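Putative cytoplasmic protein (Salmonella enterica subsp. enterica serovar Typhimurium, PDB 4IQN) is of unknown function and belongs to the DUF5066 family of uncharacterised proteins. Local coordinates at residues V100-D103 with S104-I107; G181-E184 with E185-H188; K197-E200 with Q201-A204. All blocks are in the same frame, centred on the assembly; numbering follows the deposited sequence.

Contact 1 (V100-D103 with S104-I107)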
ATOM      1  N   VAL A 100      -4.366  19.034  -1.841  1.00 24.70           N
ATOM      2  CA  VAL A 100      -4.234  20.471  -2.003  1.00 23.39           C
ATOM      3  C   VAL A 100      -5.585  21.164  -1.943  1.00 25.83           C
ATOM      4  O   VAL A 100      -5.720  22.314  -2.356  1.00 27.72           O
ATOM      5  CB  VAL A 100      -3.436  20.876  -3.253  1.00 23.04           C
ATOM      6  CG1 VAL A 100      -1.959  20.573  -3.057  1.00 32.14           C
ATOM      7  CG2 VAL A 100      -3.976  20.167  -4.508  1.00 23.44           C
ATOM      8  N   GLY A 101      -6.581  20.442  -1.422  1.00 25.52           N
ATOM      9  CA  GLY A 101      -7.920  20.951  -1.181  1.00 22.88           C
ATOM     10  C   GLY A 101      -8.789  21.152  -2.425  1.00 26.29           C
ATOM     11  O   GLY A 101      -9.788  21.846  -2.354  1.00 28.12           O
HETATM   12  N   MSE A 102      -8.413  20.558  -3.562  1.00 27.04           N
HETATM   13  CA  MSE A 102      -9.164  20.813  -4.810  1.00 28.74           C
HETATM   14  C   MSE A 102     -10.491  20.109  -4.865  1.00 29.15           C
HETATM   15  O   MSE A 102     -11.281  20.352  -5.766  1.00 31.56           O
HETATM   16  CB  MSE A 102      -8.359  20.533  -6.077  1.00 29.35           C
HETATM   17  CG  MSE A 102      -7.157  21.453  -6.209  1.00 29.62           C
HETATM   18 SE   MSE A 102      -7.749  23.241  -6.630  0.75 28.53          SE
HETATM   19  CE  MSE A 102      -8.365  22.976  -8.481  1.00 28.11           C
ATOM     20  N   ASP A 103     -10.773  19.256  -3.893  1.00 31.46           N
ATOM     21  CA  ASP A 103     -12.093  18.637  -3.803  1.00 37.12           C
ATOM     22  C   ASP A 103     -13.206  19.667  -3.565  1.00 35.87           C
ATOM     23  O   ASP A 103     -14.354  19.385  -3.816  1.00 37.45           O
ATOM     24  CB  ASP A 103     -12.107  17.529  -2.738  1.00 40.73           C
ATOM     25  CG  ASP A 103     -11.622  18.012  -1.360  1.00 53.54           C
ATOM     26  OD1 ASP A 103     -10.522  18.656  -1.273  1.00 40.45           O
ATOM     27  OD2 ASP A 103     -12.345  17.724  -0.368  1.00 61.04           O
ATOM     28  N   SER A 104     -12.872  20.861  -3.078  1.00 35.65           N
ATOM     29  CA  SER A 104     -13.882  21.898  -2.876  1.00 32.06           C
ATOM     30  C   SER A 104     -13.866  22.925  -3.998  1.00 30.79           C
ATOM     31  O   SER A 104     -14.558  23.894  -3.902  1.00 37.49           O
ATOM     32  CB  SER A 104     -13.653  22.624  -1.532  1.00 34.57           C
ATOM     33  OG  SER A 104     -12.412  23.326  -1.533  1.00 30.15           O
ATOM     34  N   SER A 105     -13.074  22.711  -5.054  1.00 30.06           N
ATOM     35  CA  SER A 105     -12.963  23.684  -6.145  1.00 32.04           C
ATOM     36  C   SER A 105     -14.141  23.690  -7.083  1.00 37.58           C
ATOM     37  O   SER A 105     -14.310  24.654  -7.807  1.00 39.22           O
ATOM     38  CB  SER A 105     -11.702  23.437  -6.991  1.00 30.22           C
ATOM     39  OG  SER A 105     -11.808  22.214  -7.720  1.00 32.46           O
ATOM     40  N   GLY A 106     -14.908  22.596  -7.118  1.00 33.91           N
ATOM     41  CA  GLY A 106     -15.962  22.408  -8.122  1.00 40.03           C
ATOM     42  C   GLY A 106     -15.452  22.069  -9.522  1.00 38.66           C
ATOM     43  O   GLY A 106     -16.233  22.057 -10.489  1.00 44.54           O
ATOM     44  N   ILE A 107     -14.158  21.786  -9.630  1.00 32.54           N
ATOM     45  CA  ILE A 107     -13.523  21.383 -10.877  1.00 35.41           C
ATOM     46  C   ILE A 107     -13.346  19.896 -10.790  1.00 32.40           C
ATOM     47  O   ILE A 107     -12.758  19.412  -9.827  1.00 33.96           O
ATOM     48  CB  ILE A 107     -12.140  22.042 -11.053  1.00 32.44           C
ATOM     49  CG1 ILE A 107     -12.292  23.552 -10.915  1.00 39.42           C
ATOM     50  CG2 ILE A 107     -11.505  21.620 -12.374  1.00 33.84           C
ATOM     51  CD1 ILE A 107     -11.540  24.373 -11.917  1.00 44.25           C
TER
HETATM   52  O   HOH W   1     -11.125  21.893   0.317  1.00 44.30           O
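A short 3-10 turn and an ST turn follow one another where the chain leaves helix 93-99, and they meet at the carbonyl of Met-102, which two donors of Ser-105 share. The hydroxyl Ser-105 OG gives its proton to Met-102 O at 2.8 Å, lying in the carbonyl plane on a lone pair. Ser-105 N reaches the same oxygen, Met-102 O, at 3.0 Å from well above that plane. With chi1 at 68°, Ser-105 OG stands between its own backbone N and carbonyl carbon, and from there it also accepts Ile-107 N at 3.1 Å, which closes the ST turn. Just upstream, Gly-101, at positive phi, is the C-prime residue of the Schellman motif that ends helix 93-99. Its carbonyl takes a weak bond from Ser-104 N, at 3.3 Å from Gly-101 O, and a proton from a water that also touches Ser-104 OG. The selenomethionine side chain of Met-102 bends at chi2 and chi3, and its terminal CE returns to lie 3.6 Å from Ser-105 OG. Tyr-97, Leu-112 and Leu-220 pack against this same side chain, while the hydroxyl of Tyr-97 bonds to Ile-107 O.

Contact 2 (G181-E184 with E185-H188)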
ATOM      1  N   GLY A 181      -0.659  -9.079  23.641  1.00 26.67           N
ATOM      2  CA  GLY A 181       0.648  -9.551  24.128  1.00 27.40           C
ATOM      3  C   GLY A 181       1.834  -8.614  23.941  1.00 31.49           C
ATOM      4  O   GLY A 181       2.927  -8.910  24.416  1.00 36.21           O
ATOM      5  N   PHE A 182       1.620  -7.481  23.281  1.00 26.77           N
ATOM      6  CA  PHE A 182       2.675  -6.522  23.046  1.00 26.30           C
ATOM      7  C   PHE A 182       2.060  -5.125  22.834  1.00 25.58           C
ATOM      8  O   PHE A 182       0.823  -4.988  22.678  1.00 26.01           O
ATOM      9  CB  PHE A 182       3.600  -6.958  21.875  1.00 25.90           C
ATOM     10  CG  PHE A 182       2.894  -7.124  20.569  1.00 22.27           C
ATOM     11  CD1 PHE A 182       2.325  -8.339  20.230  1.00 27.18           C
ATOM     12  CD2 PHE A 182       2.761  -6.056  19.688  1.00 26.60           C
ATOM     13  CE1 PHE A 182       1.685  -8.498  19.022  1.00 23.55           C
ATOM     14  CE2 PHE A 182       2.074  -6.203  18.489  1.00 21.75           C
ATOM     15  CZ  PHE A 182       1.539  -7.427  18.172  1.00 24.85           C
ATOM     16  N   THR A 183       2.915  -4.102  22.875  1.00 23.61           N
ATOM     17  CA  THR A 183       2.517  -2.741  22.544  1.00 27.14           C
ATOM     18  C   THR A 183       3.459  -2.177  21.488  1.00 22.67           C
ATOM     19  O   THR A 183       4.447  -2.813  21.107  1.00 21.12           O
ATOM     20  CB  THR A 183       2.544  -1.761  23.757  1.00 28.52           C
ATOM     21  OG1 THR A 183       3.886  -1.493  24.147  1.00 31.18           O
ATOM     22  CG2 THR A 183       1.777  -2.296  24.939  1.00 28.30           C
ATOM     23  N   GLU A 184       3.156  -0.952  21.070  1.00 21.65           N
ATOM     24  CA  GLU A 184       3.977  -0.194  20.121  1.00 24.06           C
ATOM     25  C   GLU A 184       5.429  -0.077  20.588  1.00 22.39           C
ATOM     26  O   GLU A 184       6.352   0.032  19.767  1.00 21.78           O
ATOM     27  CB  GLU A 184       3.380   1.234  19.900  1.00 30.85           C
ATOM     28  CG  GLU A 184       1.900   1.314  19.541  1.00 44.56           C
ATOM     29  CD  GLU A 184       0.936   1.293  20.742  1.00 59.10           C
ATOM     30  OE1 GLU A 184       1.406   1.469  21.884  1.00 67.52           O
ATOM     31  OE2 GLU A 184      -0.291   1.079  20.542  1.00 76.72           O
ATOM     32  N   GLU A 185       5.657  -0.074  21.905  1.00 23.21           N
ATOM     33  CA  GLU A 185       7.013   0.067  22.442  1.00 23.36           C
ATOM     34  C   GLU A 185       7.894  -1.142  22.171  1.00 22.61           C
ATOM     35  O   GLU A 185       9.120  -1.030  22.240  1.00 25.42           O
ATOM     36  CB  GLU A 185       6.978   0.352  23.975  1.00 25.79           C
ATOM     37  CG  GLU A 185       6.282   1.656  24.354  1.00 37.76           C
ATOM     38  CD  GLU A 185       6.780   2.897  23.593  1.00 45.66           C
ATOM     39  OE1 GLU A 185       8.004   3.019  23.391  1.00 43.79           O
ATOM     40  OE2 GLU A 185       5.946   3.763  23.198  1.00 63.50           O
ATOM     41  N   ASP A 186       7.269  -2.281  21.809  1.00 19.41           N
ATOM     42  CA  ASP A 186       7.982  -3.503  21.486  1.00 20.92           C
ATOM     43  C   ASP A 186       8.326  -3.613  20.008  1.00 19.57           C
ATOM     44  O   ASP A 186       8.940  -4.586  19.598  1.00 20.64           O
ATOM     45  CB  ASP A 186       7.111  -4.707  21.866  1.00 23.25           C
ATOM     46  CG  ASP A 186       6.832  -4.766  23.357  1.00 26.17           C
ATOM     47  OD1 ASP A 186       7.809  -4.692  24.122  1.00 25.31           O
ATOM     48  OD2 ASP A 186       5.663  -4.886  23.781  1.00 26.97           O
ATOM     49  N   LEU A 187       7.930  -2.630  19.221  1.00 18.45           N
ATOM     50  CA  LEU A 187       8.043  -2.728  17.741  1.00 20.18           C
ATOM     51  C   LEU A 187       9.164  -1.899  17.127  1.00 17.77           C
ATOM     52  O   LEU A 187       9.189  -1.674  15.929  1.00 19.03           O
ATOM     53  CB  LEU A 187       6.700  -2.415  17.104  1.00 17.10           C
ATOM     54  CG  LEU A 187       5.532  -3.304  17.572  1.00 21.08           C
ATOM     55  CD1 LEU A 187       4.225  -2.880  16.921  1.00 20.99           C
ATOM     56  CD2 LEU A 187       5.834  -4.755  17.295  1.00 22.62           C
ATOM     57  N   HIS A 188      10.110  -1.456  17.935  1.00 18.66           N
ATOM     58  CA  HIS A 188      11.295  -0.762  17.416  1.00 18.15           C
ATOM     59  C   HIS A 188      12.386  -1.794  17.140  1.00 19.26           C
ATOM     60  O   HIS A 188      13.361  -1.907  17.858  1.00 21.65           O
ATOM     61  CB  HIS A 188      11.783   0.325  18.380  1.00 18.57           C
ATOM     62  CG  HIS A 188      10.864   1.483  18.492  1.00 22.81           C
ATOM     63  ND1 HIS A 188       9.780   1.495  19.346  1.00 27.63           N
ATOM     64  CD2 HIS A 188      10.860   2.681  17.857  1.00 23.43           C
ATOM     65  CE1 HIS A 188       9.146   2.649  19.228  1.00 23.95           C
ATOM     66  NE2 HIS A 188       9.782   3.384  18.334  1.00 32.82           N
TER
HETATM   67  O   HOH W   2       5.157  -3.147  26.121  1.00 36.20           O
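This is a local turn contact at the surface, in the loop between helix 166-174 and helix 190-207, where an extended approach through Phe-182 and Thr-183 winds into a 3-10 turn. It starts with an ST turn, in which Thr-183 OG1 accepts Glu-185 N at 3.2 Å. The carboxylate of Asp-186 answers by taking Thr-183 N on OD2 at 3.0 Å, which supplies only the return half of a capping box. This second bond is nearly straight, 171° at the hydrogen, and arrives on the anti side of the carboxylate, 20° out of its plane. A water ties the two side chains together again, donating to Asp-186 OD2 and sitting 2.9 Å from Thr-183 OG1. A chi1 of 71° places Thr-183 OG1 between its own N and carbonyl carbon, beside the amide of Glu-185.

Two i to i+3 bonds build the turn itself, Asp-186 N to Thr-183 O at 3.0 Å and Leu-187 N to Glu-184 O at 3.1 Å. Asp-186 OD2 also lies 3.5 Å from Phe-182 CB, so the acid grazes the root of the aromatic side chain as well as gripping the next amide. Leu-187 is the buried residue of the group; together with Phe-182 it rests on Met-4 and Ser-175, which brings the turn against the N-terminal segment and the loop just after helix 166-174. The leucine and phenylalanine side chains cross at about a right angle, Leu-187 CD2 approaching Phe-182 CD2 obliquely at 4.1 Å.

Contact 3 (K197-E200 with Q201-A204)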
ATOM      1  N   LYS A 197      16.123   1.413   5.891  1.00 21.02           N
ATOM      2  CA  LYS A 197      17.333   2.076   5.367  1.00 22.67           C
ATOM      3  C   LYS A 197      17.732   1.521   3.979  1.00 22.43           C
ATOM      4  O   LYS A 197      18.014   2.291   3.066  1.00 26.50           O
ATOM      5  CB  LYS A 197      18.476   1.976   6.352  1.00 27.93           C
ATOM      6  CG  LYS A 197      19.688   2.839   6.051  1.00 33.36           C
ATOM      7  CD  LYS A 197      20.568   2.862   7.296  1.00 41.91           C
ATOM      8  CE  LYS A 197      21.904   3.572   7.131  1.00 44.31           C
ATOM      9  NZ  LYS A 197      22.905   3.008   8.097  1.00 47.84           N
HETATM   10  N   MSE A 198      17.720   0.200   3.822  1.00 23.01           N
HETATM   11  CA  MSE A 198      18.004  -0.438   2.523  1.00 23.73           C
HETATM   12  C   MSE A 198      17.025   0.015   1.458  1.00 21.44           C
HETATM   13  O   MSE A 198      17.416   0.283   0.305  1.00 23.96           O
HETATM   14  CB  MSE A 198      17.925  -1.958   2.671  1.00 26.61           C
HETATM   15  CG  MSE A 198      19.192  -2.631   3.241  1.00 41.60           C
HETATM   16 SE   MSE A 198      19.134  -4.624   3.043  0.75 50.56          SE
HETATM   17  CE  MSE A 198      19.004  -4.553   1.067  1.00 47.38           C
ATOM     18  N   ASN A 199      15.749   0.073   1.821  1.00 20.19           N
ATOM     19  CA  ASN A 199      14.655   0.370   0.906  1.00 17.60           C
ATOM     20  C   ASN A 199      14.814   1.790   0.417  1.00 18.34           C
ATOM     21  O   ASN A 199      14.707   2.053  -0.764  1.00 20.07           O
ATOM     22  CB  ASN A 199      13.284   0.183   1.580  1.00 18.68           C
ATOM     23  CG  ASN A 199      12.909  -1.287   1.833  1.00 17.13           C
ATOM     24  OD1 ASN A 199      13.558  -2.192   1.347  1.00 22.17           O
ATOM     25  ND2 ASN A 199      11.844  -1.518   2.595  1.00 18.17           N
ATOM     26  N   GLU A 200      15.144   2.702   1.328  1.00 20.82           N
ATOM     27  CA  GLU A 200      15.298   4.099   0.970  1.00 20.19           C
ATOM     28  C   GLU A 200      16.481   4.350   0.055  1.00 23.86           C
ATOM     29  O   GLU A 200      16.383   5.160  -0.898  1.00 25.32           O
ATOM     30  CB  GLU A 200      15.345   4.942   2.245  1.00 23.45           C
ATOM     31  CG  GLU A 200      13.957   4.976   2.916  1.00 26.42           C
ATOM     32  CD  GLU A 200      13.977   5.569   4.327  1.00 36.31           C
ATOM     33  OE1 GLU A 200      14.695   6.585   4.491  1.00 42.10           O
ATOM     34  OE2 GLU A 200      13.290   5.018   5.250  1.00 28.71           O
ATOM     35  N   GLN A 201      17.582   3.663   0.305  0.70 21.89           N
ATOM     36  CA  GLN A 201      18.749   3.788  -0.559  0.70 28.25           C
ATOM     37  C   GLN A 201      18.391   3.266  -1.945  0.70 26.93           C
ATOM     38  O   GLN A 201      18.598   3.952  -2.948  0.70 26.44           O
ATOM     39  CB  GLN A 201      19.941   3.028  -0.001  0.70 30.13           C
ATOM     40  CG  GLN A 201      21.244   3.355  -0.703  0.70 35.58           C
ATOM     41  CD  GLN A 201      22.471   2.892   0.061  0.70 45.59           C
ATOM     42  OE1 GLN A 201      22.401   2.564   1.247  0.70 57.70           O
ATOM     43  NE2 GLN A 201      23.613   2.870  -0.619  0.70 55.66           N
ATOM     44  N   ARG A 202      17.797   2.082  -1.973  1.00 26.56           N
ATOM     45  CA  ARG A 202      17.517   1.382  -3.219  1.00 28.49           C
ATOM     46  C   ARG A 202      16.520   2.146  -4.089  1.00 25.95           C
ATOM     47  O   ARG A 202      16.706   2.228  -5.291  1.00 24.61           O
ATOM     48  CB  ARG A 202      16.975  -0.029  -2.897  1.00 27.17           C
ATOM     49  CG  ARG A 202      16.643  -0.884  -4.142  1.00 26.76           C
ATOM     50  CD  ARG A 202      15.859  -2.111  -3.782  1.00 23.62           C
ATOM     51  NE  ARG A 202      14.554  -1.706  -3.253  1.00 24.07           N
ATOM     52  CZ  ARG A 202      13.864  -2.311  -2.274  1.00 22.82           C
ATOM     53  NH1 ARG A 202      14.278  -3.432  -1.681  1.00 21.22           N
ATOM     54  NH2 ARG A 202      12.735  -1.769  -1.866  1.00 19.80           N
ATOM     55  N   ASP A 203      15.479   2.713  -3.475  1.00 26.92           N
ATOM     56  CA  ASP A 203      14.362   3.316  -4.187  1.00 25.87           C
ATOM     57  C   ASP A 203      14.379   4.856  -4.205  1.00 24.20           C
ATOM     58  O   ASP A 203      13.427   5.488  -4.660  1.00 22.08           O
ATOM     59  CB  ASP A 203      13.036   2.832  -3.584  1.00 21.45           C
ATOM     60  CG  ASP A 203      12.828   1.313  -3.701  1.00 23.89           C
ATOM     61  OD1 ASP A 203      13.564   0.647  -4.473  1.00 23.28           O
ATOM     62  OD2 ASP A 203      11.916   0.784  -3.009  1.00 23.97           O
ATOM     63  N   ALA A 204      15.476   5.457  -3.737  1.00 23.51           N
ATOM     64  CA  ALA A 204      15.560   6.922  -3.582  1.00 25.52           C
ATOM     65  C   ALA A 204      15.296   7.689  -4.877  1.00 26.00           C
ATOM     66  O   ALA A 204      14.633   8.734  -4.864  1.00 22.78           O
ATOM     67  CB  ALA A 204      16.913   7.308  -3.020  1.00 26.92           C
TER
HETATM   68  O   HOH W   3      11.697  -4.061  -0.375  1.00 20.48           O
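Arg-202 and Asp-203, neighbours in sequence, form a two-pronged salt bridge beside Asn-199, one turn back on the same helix. The guanidinium comes side-on, with Arg-202 NE on Asp-203 OD1 at 2.8 Å and Arg-202 NH2 on Asp-203 OD2 at 2.9 Å. Both bonds are almost straight, and the acceptors lie in the guanidinium plane, although the nitrogens meet the carboxylate from above its own plane. This grip should hold the guanidinium against rotation, and Asp-203 OD2 has a further partner in the hydroxyl of Thr-141. Asn-199 runs alongside Arg-202, pointing the same way, its amide plane turned 33° from the guanidinium. A water spans the pair, accepting from Arg-202 NH2 and lying within hydrogen-bonding distance of Asn-199 OD1, while Gln-195 NE2 bonds to the same amide oxygen. Beyond the polar groups, Asn-199 CA sits 4.0 Å above the guanidinium plane of Arg-202, offset toward the rim, and Leu-161 of strand 158-161 and Pro-150 of a nearby loop pack on the asparagine. Three i to i+4 backbone bonds join the segments: Gln-201 N to Lys-197 O, Arg-202 N to Met-198 O and Asp-203 N to Asn-199 O, the regular repeat of an alpha helix, here helix 190-207 packed against the outermost strand 158-161 and adjacent loops.

Overall arrangement
The three contacts follow one another along the chain, all within the DUF5066 region, and none touches another. Contact 1 comes first, in the loop between helix 93-99 and strand 124-128, about 25 Å from the centre of the chain. Contact 2 lies in the loop leading into helix 190-207, and contact 3 on that helix; their centres are still 25 Å apart, with nearest atoms about 12 Å apart. Contact 1 is about 40 Å from contact 2 and 34 Å from contact 3, centre to centre. Helix 190-207 follows the 181-188 turn and packs on strand 158-161, at the edge of the four-stranded antiparallel sheet, while contact 1, though distant, meets Tyr-212 and Leu-220 of the chain beyond that helix.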